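Local coordinates for core protein VP4 (Bluetongue virus, PDB 2JHP) that caps the viral messenger RNA inside the virus core, combining several capping activities, methyl transfer among them, in one elongated chain, at residues P154-L159 / R385-H389; F170-D176 / D377-K383; S516-F520 / T566-W571; L551-L555 / W571-I575. The contacts are given in a common frame with arbitrary orientation. Residue numbers count along the deposited sequence, not the author numbering.

Contact 1. Residues P154-L159 / R385-H389; sequences PEIPPL and RLFEH. With GUN (guanine), chain D.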
# COMPACT_ATOMS: atom_id res chain seq x y z
N PRO A 154 6.58 11.44 2.58
CA PRO A 154 6.85 11.21 1.17
C PRO A 154 7.97 12.10 0.67
O PRO A 154 8.25 13.13 1.28
CB PRO A 154 5.52 11.57 0.50
CG PRO A 154 4.89 12.54 1.42
CD PRO A 154 5.33 12.19 2.80
N GLU A 155 8.59 11.69 -0.44
CA GLU A 155 9.75 12.37 -1.03
C GLU A 155 9.31 13.74 -1.49
O GLU A 155 8.45 13.86 -2.35
CB GLU A 155 10.32 11.55 -2.20
CG GLU A 155 11.85 11.44 -2.21
CD GLU A 155 12.46 11.05 -3.59
OE1 GLU A 155 11.83 10.26 -4.34
OE2 GLU A 155 13.58 11.52 -3.90
N ILE A 156 9.87 14.77 -0.88
CA ILE A 156 9.48 16.16 -1.13
C ILE A 156 9.83 16.62 -2.56
O ILE A 156 10.96 16.43 -3.00
CB ILE A 156 10.10 17.10 -0.07
CG1 ILE A 156 9.48 16.83 1.31
CG2 ILE A 156 9.91 18.55 -0.46
CD1 ILE A 156 10.02 17.73 2.41
N PRO A 157 8.85 17.21 -3.29
CA PRO A 157 9.08 17.72 -4.65
C PRO A 157 9.95 18.96 -4.65
O PRO A 157 10.18 19.54 -3.58
CB PRO A 157 7.67 18.12 -5.11
CG PRO A 157 6.92 18.40 -3.84
CD PRO A 157 7.45 17.41 -2.85
N PRO A 158 10.45 19.36 -5.84
CA PRO A 158 11.04 20.67 -6.09
C PRO A 158 10.09 21.80 -5.71
O PRO A 158 8.96 21.84 -6.19
CB PRO A 158 11.22 20.68 -7.61
CG PRO A 158 11.33 19.26 -7.99
CD PRO A 158 10.51 18.49 -7.03
N LEU A 159 10.56 22.71 -4.86
CA LEU A 159 9.76 23.84 -4.42
C LEU A 159 10.59 25.11 -4.45
O LEU A 159 11.79 25.07 -4.72
CB LEU A 159 9.29 23.63 -2.98
CG LEU A 159 8.73 22.26 -2.65
CD1 LEU A 159 8.67 22.04 -1.11
CD2 LEU A 159 7.34 22.06 -3.28
N ARG A 385 4.56 13.30 -6.53
CA ARG A 385 5.20 13.98 -5.41
C ARG A 385 4.51 15.27 -4.95
O ARG A 385 4.53 15.60 -3.77
CB ARG A 385 6.64 14.31 -5.75
CG ARG A 385 7.59 13.15 -5.67
CD ARG A 385 8.99 13.70 -5.49
NE ARG A 385 10.02 12.88 -6.13
CZ ARG A 385 11.26 13.31 -6.35
NH1 ARG A 385 11.61 14.54 -5.99
NH2 ARG A 385 12.14 12.50 -6.93
N LEU A 386 3.92 16.00 -5.89
CA LEU A 386 3.16 17.19 -5.56
C LEU A 386 1.90 16.75 -4.79
O LEU A 386 1.62 17.22 -3.70
CB LEU A 386 2.79 17.99 -6.82
CG LEU A 386 3.86 18.77 -7.60
CD1 LEU A 386 3.32 19.27 -8.94
CD2 LEU A 386 4.40 19.95 -6.81
N PHE A 387 1.17 15.83 -5.39
CA PHE A 387 -0.01 15.24 -4.79
C PHE A 387 0.23 14.84 -3.34
O PHE A 387 -0.51 15.26 -2.45
CB PHE A 387 -0.44 14.02 -5.61
CG PHE A 387 -1.80 13.49 -5.26
CD1 PHE A 387 -2.90 14.32 -5.28
CD2 PHE A 387 -1.97 12.15 -4.95
CE1 PHE A 387 -4.15 13.84 -4.98
CE2 PHE A 387 -3.23 11.64 -4.65
CZ PHE A 387 -4.33 12.49 -4.67
N GLU A 388 1.27 14.03 -3.11
CA GLU A 388 1.59 13.50 -1.79
C GLU A 388 2.02 14.59 -0.81
O GLU A 388 1.76 14.51 0.39
CB GLU A 388 2.70 12.46 -1.89
CG GLU A 388 2.30 11.17 -2.63
CD GLU A 388 3.50 10.31 -3.06
OE1 GLU A 388 4.65 10.80 -3.02
OE2 GLU A 388 3.27 9.13 -3.43
N HIS A 389 2.69 15.62 -1.33
CA HIS A 389 3.20 16.65 -0.47
C HIS A 389 2.10 17.59 -0.01
O HIS A 389 2.11 18.06 1.13
CB HIS A 389 4.33 17.42 -1.14
CG HIS A 389 5.02 18.37 -0.21
ND1 HIS A 389 5.02 19.73 -0.40
CD2 HIS A 389 5.66 18.15 0.97
CE1 HIS A 389 5.67 20.31 0.59
NE2 HIS A 389 6.06 19.38 1.44
N9 GUN D . -0.10 9.55 -8.90
C8 GUN D . -0.74 8.42 -8.58
N7 GUN D . -2.02 8.69 -8.34
C5 GUN D . -2.21 9.99 -8.52
C6 GUN D . -3.33 10.81 -8.41
O6 GUN D . -4.42 10.33 -8.10
N1 GUN D . -3.18 12.18 -8.67
C2 GUN D . -1.90 12.67 -9.02
N2 GUN D . -1.74 13.96 -9.27
N3 GUN D . -0.84 11.86 -9.12
C4 GUN D . -0.97 10.54 -8.88
O HOH W 1 6.74 9.87 -1.94
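Apolar packing makes up the centre of this contact. The loop 154-159 runs past one side of helix 380-391, and Pro157 packs on one turn of it, between Arg385 and His389. Pro157 CD lies 3.6 Å from Arg385 O and 3.6 Å from His389 CB. Pro157 CB meets Leu386 CD2 at 4.1 Å. Ile156 CG2 covers one face of the His389 imidazole, and Leu159 CD1 approaches His389 CE1 at 3.9 Å. Beyond the two segments, the rings of His353 and Tyr322 also meet His389.

The charged contacts lie toward the start of the loop. Glu155 OE1 stands 3.4 Å from Arg385 NH2, over one face of the guanidinium. This salt bridge is one of charge alone, since no N-H points at the oxygen. Arg385 also makes a cation-pi contact with Phe170.

One water joins the segments through hydrogen bonds. It accepts from Glu155 N at 3.0 Å and donates to Glu388 OE1 at 2.5 Å. Glu388 OE2 bonds to Ala137 N and forms a salt bridge with Lys384.

The helix also reaches a ligand. Phe387 is out of reach of 154-159. C6 of guanine lies over one face of the Phe387 ring, 3.9 Å from Phe387 CE2. The direct contact thus relies on shape and charge, with directional bonding left to the water, and it joins a guanine-binding helix to a loop that touches bound S-adenosyl-L-homocysteine through Pro154.

Contact 2. Residues F170-D176 / D377-K383; sequences FDDEPTD and DRGRFLK. With GUN (guanine), chain D.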
# COMPACT_ATOMS: atom_id res chain seq x y z
N PHE A 170 15.75 14.62 -10.92
CA PHE A 170 15.33 13.21 -10.96
C PHE A 170 14.81 12.80 -12.34
O PHE A 170 14.26 13.61 -13.08
CB PHE A 170 14.28 12.91 -9.88
CG PHE A 170 12.97 13.62 -10.08
CD1 PHE A 170 11.97 13.04 -10.87
CD2 PHE A 170 12.73 14.85 -9.49
CE1 PHE A 170 10.75 13.69 -11.08
CE2 PHE A 170 11.51 15.51 -9.68
CZ PHE A 170 10.51 14.93 -10.48
N ASP A 171 15.00 11.52 -12.67
CA ASP A 171 14.47 10.95 -13.91
C ASP A 171 12.94 10.91 -13.89
O ASP A 171 12.34 10.58 -12.86
CB ASP A 171 15.07 9.56 -14.14
CG ASP A 171 16.52 9.63 -14.56
OD1 ASP A 171 16.83 10.42 -15.49
OD2 ASP A 171 17.36 8.91 -13.98
N ASP A 172 12.32 11.23 -15.02
CA ASP A 172 10.86 11.35 -15.11
C ASP A 172 10.23 10.87 -16.43
O ASP A 172 10.93 10.69 -17.42
CB ASP A 172 10.43 12.78 -14.81
CG ASP A 172 9.10 12.86 -14.09
OD1 ASP A 172 8.43 11.81 -13.93
OD2 ASP A 172 8.71 13.97 -13.68
N GLU A 173 8.92 10.65 -16.42
CA GLU A 173 8.18 10.10 -17.56
C GLU A 173 7.04 11.05 -17.98
O GLU A 173 6.67 11.93 -17.21
CB GLU A 173 7.59 8.73 -17.20
CG GLU A 173 8.61 7.68 -16.77
CD GLU A 173 8.01 6.31 -16.50
OE1 GLU A 173 6.78 6.15 -16.64
OE2 GLU A 173 8.79 5.38 -16.15
N PRO A 174 6.50 10.89 -19.21
CA PRO A 174 5.35 11.69 -19.65
C PRO A 174 4.07 11.44 -18.85
O PRO A 174 3.91 10.35 -18.30
CB PRO A 174 5.17 11.26 -21.12
CG PRO A 174 5.82 9.93 -21.22
CD PRO A 174 6.98 9.98 -20.28
N THR A 175 3.20 12.44 -18.75
CA THR A 175 1.88 12.29 -18.09
C THR A 175 0.80 13.02 -18.87
O THR A 175 1.00 13.38 -20.02
CB THR A 175 1.84 12.86 -16.65
OG1 THR A 175 3.08 13.47 -16.30
CG2 THR A 175 1.47 11.76 -15.65
N ASP A 176 -0.34 13.27 -18.22
CA ASP A 176 -1.44 14.01 -18.83
C ASP A 176 -1.04 15.44 -19.21
O ASP A 176 -0.05 15.97 -18.71
CB ASP A 176 -2.63 14.04 -17.87
CG ASP A 176 -3.25 12.66 -17.66
OD1 ASP A 176 -3.04 12.05 -16.59
OD2 ASP A 176 -3.94 12.17 -18.59
N ASP A 377 8.07 15.19 -22.10
CA ASP A 377 8.39 13.83 -21.67
C ASP A 377 8.65 13.71 -20.17
O ASP A 377 9.14 12.68 -19.71
CB ASP A 377 9.55 13.25 -22.48
CG ASP A 377 10.68 14.25 -22.71
OD1 ASP A 377 11.40 14.10 -23.73
OD2 ASP A 377 10.86 15.18 -21.90
N ARG A 378 8.33 14.75 -19.40
CA ARG A 378 8.50 14.71 -17.94
C ARG A 378 7.18 14.96 -17.23
O ARG A 378 6.21 15.42 -17.82
CB ARG A 378 9.55 15.72 -17.47
CG ARG A 378 10.97 15.47 -18.02
CD ARG A 378 12.04 16.39 -17.41
NE ARG A 378 12.03 16.37 -15.94
CZ ARG A 378 12.75 15.54 -15.18
NH1 ARG A 378 13.56 14.64 -15.72
NH2 ARG A 378 12.65 15.60 -13.86
N GLY A 379 7.14 14.61 -15.95
CA GLY A 379 6.02 15.02 -15.12
C GLY A 379 5.35 13.98 -14.26
O GLY A 379 4.74 14.33 -13.25
N ARG A 380 5.44 12.70 -14.64
CA ARG A 380 4.68 11.65 -13.96
C ARG A 380 5.00 11.59 -12.47
O ARG A 380 4.10 11.65 -11.63
CB ARG A 380 4.92 10.28 -14.63
CG ARG A 380 4.20 9.12 -13.96
CD ARG A 380 4.17 7.90 -14.86
NE ARG A 380 3.66 6.73 -14.16
CZ ARG A 380 4.39 5.68 -13.80
NH1 ARG A 380 5.68 5.63 -14.09
NH2 ARG A 380 3.82 4.67 -13.15
N PHE A 381 6.28 11.49 -12.16
CA PHE A 381 6.73 11.42 -10.78
C PHE A 381 6.70 12.77 -10.07
O PHE A 381 6.54 12.83 -8.85
CB PHE A 381 8.11 10.76 -10.72
CG PHE A 381 8.11 9.34 -11.24
CD1 PHE A 381 8.85 9.00 -12.37
CD2 PHE A 381 7.36 8.35 -10.60
CE1 PHE A 381 8.85 7.69 -12.85
CE2 PHE A 381 7.35 7.04 -11.07
CZ PHE A 381 8.11 6.71 -12.20
N LEU A 382 6.82 13.86 -10.83
CA LEU A 382 6.60 15.18 -10.25
C LEU A 382 5.15 15.27 -9.77
O LEU A 382 4.88 15.61 -8.62
CB LEU A 382 6.93 16.31 -11.23
CG LEU A 382 6.70 17.75 -10.74
CD1 LEU A 382 7.47 18.04 -9.42
CD2 LEU A 382 7.06 18.77 -11.79
N LYS A 383 4.21 14.92 -10.65
CA LYS A 383 2.80 14.94 -10.30
C LYS A 383 2.55 14.14 -9.02
O LYS A 383 1.94 14.65 -8.09
CB LYS A 383 1.93 14.44 -11.44
CG LYS A 383 0.49 14.86 -11.31
CD LYS A 383 -0.29 14.65 -12.59
CE LYS A 383 -0.61 13.20 -12.82
NZ LYS A 383 -1.37 13.02 -14.09
N9 GUN D . -0.10 9.55 -8.90
C8 GUN D . -0.74 8.42 -8.58
N7 GUN D . -2.02 8.69 -8.34
C5 GUN D . -2.21 9.99 -8.52
C6 GUN D . -3.33 10.81 -8.41
O6 GUN D . -4.42 10.33 -8.10
N1 GUN D . -3.18 12.18 -8.67
C2 GUN D . -1.90 12.67 -9.02
N2 GUN D . -1.74 13.96 -9.27
N3 GUN D . -0.84 11.86 -9.12
C4 GUN D . -0.97 10.54 -8.88
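This is a polar contact between a loop and a helix start, with an N-terminal capping arrangement at its centre. The loop 170-176, between strand 149-152 and helix 178-186, lies against the first turn of helix 380-391. Gly379 holds the N-cap position. Its backbone angles call for glycine, and a CB there would also clash with Thr175 OG1.

Asp172 supplies the capping carboxylate from the other segment. OD1 accepts from Phe381 N at 2.8 Å. OD2 takes weak bonds from Gly379 N at 2.8 Å and Leu382 N at 3.4 Å. Glu173 O accepts from Arg380 N at 3.0 Å. Amides at the helix start thus find acceptors in the loop.

Arg378 reaches back to the loop, where its NH1 and NH2 both donate to Phe170 O, at 2.9 and 2.7 Å. The Phe170 ring packs on Leu382, CZ to CB at 3.9 Å. Glu173 OE1 and Arg380 NH1 form a salt bridge at 2.8 Å.

Lys383 belongs to a guanine pocket. Its NZ has a salt bridge to Asp184, and Asp176 pairs with Arg210. Asp176 OD1 also bridges to Lys383 NZ at 3.2 Å, while Lys383 CG lies 3.2 Å from guanine N2.

Contact 3. Residues S516-F520 / T566-W571; sequences SLCRF and TDLFWW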
# COMPACT_ATOMS: atom_id res chain seq x y z
N SER A 516 -4.65 -20.61 8.18
CA SER A 516 -4.12 -19.30 8.49
C SER A 516 -3.04 -19.39 9.56
O SER A 516 -2.03 -18.69 9.51
CB SER A 516 -5.26 -18.38 8.96
OG SER A 516 -5.87 -18.87 10.14
N LEU A 517 -3.27 -20.26 10.54
CA LEU A 517 -2.32 -20.51 11.61
C LEU A 517 -1.26 -21.56 11.22
O LEU A 517 -0.06 -21.34 11.40
CB LEU A 517 -3.09 -20.95 12.86
CG LEU A 517 -2.34 -21.26 14.16
CD1 LEU A 517 -1.71 -19.99 14.74
CD2 LEU A 517 -3.26 -21.94 15.18
N CYS A 518 -1.71 -22.69 10.66
CA CYS A 518 -0.91 -23.90 10.53
C CYS A 518 -0.72 -24.37 9.10
O CYS A 518 -1.64 -24.89 8.47
CB CYS A 518 -1.51 -25.03 11.37
SG CYS A 518 -1.64 -24.64 13.12
N ARG A 519 0.49 -24.18 8.59
CA ARG A 519 0.90 -24.73 7.31
C ARG A 519 2.19 -25.53 7.51
O ARG A 519 2.19 -26.75 7.33
CB ARG A 519 1.03 -23.63 6.25
CG ARG A 519 -0.35 -23.10 5.77
CD ARG A 519 -0.34 -21.63 5.36
NE ARG A 519 -0.36 -20.76 6.53
CZ ARG A 519 0.59 -19.89 6.85
NH1 ARG A 519 1.67 -19.75 6.07
NH2 ARG A 519 0.47 -19.16 7.95
N PHE A 520 3.25 -24.85 7.93
CA PHE A 520 4.56 -25.43 8.30
C PHE A 520 5.19 -26.25 7.18
O PHE A 520 5.77 -27.33 7.42
CB PHE A 520 4.46 -26.25 9.60
CG PHE A 520 3.92 -25.48 10.76
CD1 PHE A 520 2.74 -25.89 11.38
CD2 PHE A 520 4.57 -24.35 11.24
CE1 PHE A 520 2.23 -25.19 12.46
CE2 PHE A 520 4.07 -23.63 12.31
CZ PHE A 520 2.89 -24.06 12.92
N THR A 566 4.20 -17.71 12.73
CA THR A 566 2.82 -18.02 13.12
C THR A 566 2.53 -17.47 14.52
O THR A 566 3.43 -16.98 15.20
CB THR A 566 2.52 -19.53 13.04
OG1 THR A 566 1.11 -19.74 13.07
CG2 THR A 566 3.20 -20.30 14.19
N ASP A 567 1.26 -17.55 14.95
CA ASP A 567 0.82 -16.93 16.21
C ASP A 567 0.95 -17.87 17.40
O ASP A 567 0.18 -18.83 17.54
CB ASP A 567 -0.61 -16.36 16.07
CG ASP A 567 -1.00 -15.46 17.26
OD1 ASP A 567 -0.26 -14.52 17.58
OD2 ASP A 567 -2.07 -15.69 17.87
N LEU A 568 1.92 -17.58 18.26
CA LEU A 568 2.15 -18.36 19.48
C LEU A 568 0.94 -18.42 20.40
O LEU A 568 0.57 -19.49 20.86
CB LEU A 568 3.37 -17.82 20.25
CG LEU A 568 4.75 -18.22 19.71
CD1 LEU A 568 5.82 -17.73 20.67
CD2 LEU A 568 4.86 -19.73 19.52
N PHE A 569 0.33 -17.27 20.67
CA PHE A 569 -0.78 -17.21 21.61
C PHE A 569 -1.93 -18.11 21.17
O PHE A 569 -2.41 -18.93 21.94
CB PHE A 569 -1.29 -15.78 21.77
CG PHE A 569 -1.57 -15.41 23.18
CD1 PHE A 569 -0.89 -14.35 23.78
CD2 PHE A 569 -2.50 -16.12 23.92
CE1 PHE A 569 -1.14 -14.02 25.11
CE2 PHE A 569 -2.75 -15.79 25.21
CZ PHE A 569 -2.08 -14.73 25.82
N TRP A 570 -2.37 -17.95 19.93
CA TRP A 570 -3.42 -18.77 19.34
C TRP A 570 -2.99 -20.25 19.27
O TRP A 570 -3.77 -21.15 19.58
CB TRP A 570 -3.77 -18.20 17.97
CG TRP A 570 -4.71 -18.97 17.13
CD1 TRP A 570 -5.45 -20.06 17.50
CD2 TRP A 570 -5.06 -18.69 15.78
NE1 TRP A 570 -6.22 -20.49 16.45
CE2 TRP A 570 -6.00 -19.66 15.37
CE3 TRP A 570 -4.67 -17.70 14.86
CZ2 TRP A 570 -6.55 -19.68 14.09
CZ3 TRP A 570 -5.21 -17.73 13.58
CH2 TRP A 570 -6.14 -18.71 13.21
N TRP A 571 -1.74 -20.47 18.87
CA TRP A 571 -1.17 -21.82 18.78
C TRP A 571 -1.15 -22.52 20.15
O TRP A 571 -1.66 -23.62 20.28
CB TRP A 571 0.22 -21.78 18.15
CG TRP A 571 0.65 -23.08 17.56
CD1 TRP A 571 0.30 -23.58 16.35
CD2 TRP A 571 1.53 -24.04 18.16
NE1 TRP A 571 0.90 -24.80 16.15
CE2 TRP A 571 1.65 -25.11 17.25
CE3 TRP A 571 2.21 -24.10 19.39
CZ2 TRP A 571 2.43 -26.23 17.53
CZ3 TRP A 571 2.99 -25.22 19.66
CH2 TRP A 571 3.09 -26.27 18.74
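A buried aromatic pocket at the start of helix 568-576 receives the loop 516-520. Leu517 fills it. Its CD2 sits over the face of Trp570, 3.5 Å from the centroid of the five-membered ring, in a CH-pi contact. The same CD2 is 4.1 Å from Trp571 CD1. Leu517 CD1 reaches 3.6 Å from Asp567 O.

The backbone of the loop is held as well. Thr566 OG1 donates a hydrogen bond to Leu517 O at 2.6 Å. Within the loop, Arg519 NH2 bonds to Ser516 O at 3.0 Å, and Arg519 also forms a salt bridge with Asp469.

The helix begins with an N-cap. Asp567 OD2 accepts from Trp570 N at 3.1 Å, which fixes the first turn that carries both tryptophans. The Asp567 carboxylate also bonds to Ser461 and Ile467 N and pairs with Arg466, so this helix start is tied to the region around strand 466-469.

Further along the loop, Cys518 SG makes a sulfur-aromatic contact at the edge of Trp571, 3.9 Å from CD1. Phe520 meets Trp571 obliquely, with planes at 84°, and its CZ is 3.9 Å from Trp571 NE1. Phe520 CE2 touches Thr566 CG2 at 3.9 Å.

Contact 4. Residues L551-L555 / W571-I575; sequences LSGHL and WFKMI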
# COMPACT_ATOMS: atom_id res chain seq x y z
N LEU A 551 5.80 -32.94 19.43
CA LEU A 551 5.09 -31.67 19.57
C LEU A 551 6.02 -30.58 20.12
O LEU A 551 5.88 -29.40 19.77
CB LEU A 551 3.85 -31.84 20.45
CG LEU A 551 2.57 -31.11 20.02
CD1 LEU A 551 1.34 -31.84 20.56
CD2 LEU A 551 2.56 -29.65 20.46
N SER A 552 6.96 -30.98 20.98
CA SER A 552 8.02 -30.10 21.51
C SER A 552 9.09 -29.81 20.46
O SER A 552 9.55 -28.66 20.34
CB SER A 552 8.67 -30.71 22.76
OG SER A 552 9.44 -31.87 22.44
N GLY A 553 9.47 -30.84 19.69
CA GLY A 553 10.42 -30.71 18.57
C GLY A 553 9.87 -29.80 17.49
O GLY A 553 10.60 -29.05 16.84
N HIS A 554 8.55 -29.88 17.31
CA HIS A 554 7.81 -29.03 16.39
C HIS A 554 7.99 -27.55 16.72
O HIS A 554 8.16 -26.74 15.82
CB HIS A 554 6.33 -29.40 16.46
CG HIS A 554 5.49 -28.75 15.42
ND1 HIS A 554 5.26 -27.39 15.38
CD2 HIS A 554 4.80 -29.28 14.38
CE1 HIS A 554 4.49 -27.11 14.35
NE2 HIS A 554 4.19 -28.23 13.73
N LEU A 555 7.95 -27.21 18.00
CA LEU A 555 8.07 -25.81 18.43
C LEU A 555 9.51 -25.31 18.33
O LEU A 555 9.76 -24.17 17.91
CB LEU A 555 7.54 -25.62 19.86
CG LEU A 555 7.37 -24.17 20.33
CD1 LEU A 555 6.27 -23.43 19.57
CD2 LEU A 555 7.08 -24.13 21.82
N TRP A 571 -1.74 -20.47 18.87
CA TRP A 571 -1.17 -21.82 18.78
C TRP A 571 -1.15 -22.52 20.15
O TRP A 571 -1.66 -23.62 20.28
CB TRP A 571 0.22 -21.78 18.15
CG TRP A 571 0.65 -23.08 17.56
CD1 TRP A 571 0.30 -23.58 16.35
CD2 TRP A 571 1.53 -24.04 18.16
NE1 TRP A 571 0.90 -24.80 16.15
CE2 TRP A 571 1.65 -25.11 17.25
CE3 TRP A 571 2.21 -24.10 19.39
CZ2 TRP A 571 2.43 -26.23 17.53
CZ3 TRP A 571 2.99 -25.22 19.66
CH2 TRP A 571 3.09 -26.27 18.74
N PHE A 572 -0.60 -21.86 21.17
CA PHE A 572 -0.65 -22.40 22.53
C PHE A 572 -2.09 -22.65 22.96
O PHE A 572 -2.37 -23.60 23.71
CB PHE A 572 0.04 -21.47 23.54
CG PHE A 572 1.54 -21.42 23.43
CD1 PHE A 572 2.28 -22.57 23.15
CD2 PHE A 572 2.23 -20.23 23.63
CE1 PHE A 572 3.67 -22.52 23.06
CE2 PHE A 572 3.61 -20.18 23.54
CZ PHE A 572 4.33 -21.33 23.25
N LYS A 573 -3.01 -21.82 22.49
CA LYS A 573 -4.41 -22.00 22.87
C LYS A 573 -5.01 -23.21 22.15
O LYS A 573 -5.84 -23.91 22.72
CB LYS A 573 -5.24 -20.74 22.61
CG LYS A 573 -6.50 -20.67 23.46
CD LYS A 573 -7.33 -19.41 23.24
CE LYS A 573 -8.70 -19.53 23.91
NZ LYS A 573 -9.62 -18.42 23.49
N MET A 574 -4.55 -23.47 20.93
CA MET A 574 -5.08 -24.58 20.14
C MET A 574 -4.55 -25.93 20.65
O MET A 574 -5.23 -26.94 20.56
CB MET A 574 -4.85 -24.38 18.63
CG MET A 574 -3.55 -24.88 18.05
SD MET A 574 -3.53 -26.65 17.75
CE MET A 574 -5.20 -26.91 17.20
N ILE A 575 -3.33 -25.90 21.19
CA ILE A 575 -2.62 -27.10 21.65
C ILE A 575 -3.21 -27.65 22.94
O ILE A 575 -3.53 -28.84 23.02
CB ILE A 575 -1.09 -26.82 21.83
CG1 ILE A 575 -0.41 -26.48 20.49
CG2 ILE A 575 -0.38 -27.99 22.52
CD1 ILE A 575 -0.45 -27.58 19.44
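The two helical segments run almost antiparallel, at 173° between their directions. Their axes come no closer than 13.4 Å, which is wide for a helix pair. The nearest CA atoms, Leu551 and Ile575, are still 9.2 Å from each other. Large side chains therefore span the gap.

Trp571 does most of this. Its indole points at helix 551-561 and meets three residues, Leu551, His554 and Leu555, at i, i+3 and i+4 on one side of that helix. Leu551 CD2 is 3.8 Å from Trp571 CH2, and Leu555 CD1 is 3.7 Å from Trp571 CZ3. His554 ND1 lies 3.7 Å from Trp571 CZ2. The His554 and Trp571 planes are only 22° apart, but the rings are slid so far that they barely overlap.

Two apolar pairs complete the contact. Leu551 CD2 meets Ile575 CD1 at 3.8 Å. Leu555 CD2 approaches the edge of the Phe572 ring, 4.0 Å from CE1. The contact across the gap is mostly apolar.

Other elements pack around the pair. Helix 612-625 packs on both partners, with Leu615 touching Leu551 and Phe572, and Leu619 touching Leu555. Phe520, from the loop before helix 523-533, meets His554 edge-to-face, and Cys518 from that loop touches Trp571.

How the contacts relate
The contacts form two pairs on opposite sides of the chain's centre. Contacts 1 and 2 share helix 380-391 and a bound guanine. Contact 2 is nested within the loop closed by contact 1, and Phe170 and Arg385 touch between them. Contacts 3 and 4 share Trp571 and helix 568-576, and their segments alternate along the chain. Contacts 1 and 3 are buried, whereas contacts 2 and 4 are partly buried. Contact 1 combines proline and histidine packing with one charge-only salt bridge and a water bridge. Contact 2, with several exposed residues, relies on capping bonds and salt bridges. Contact 4 is mainly apolar, and contact 3 adds one direct hydrogen bond to its aromatic packing.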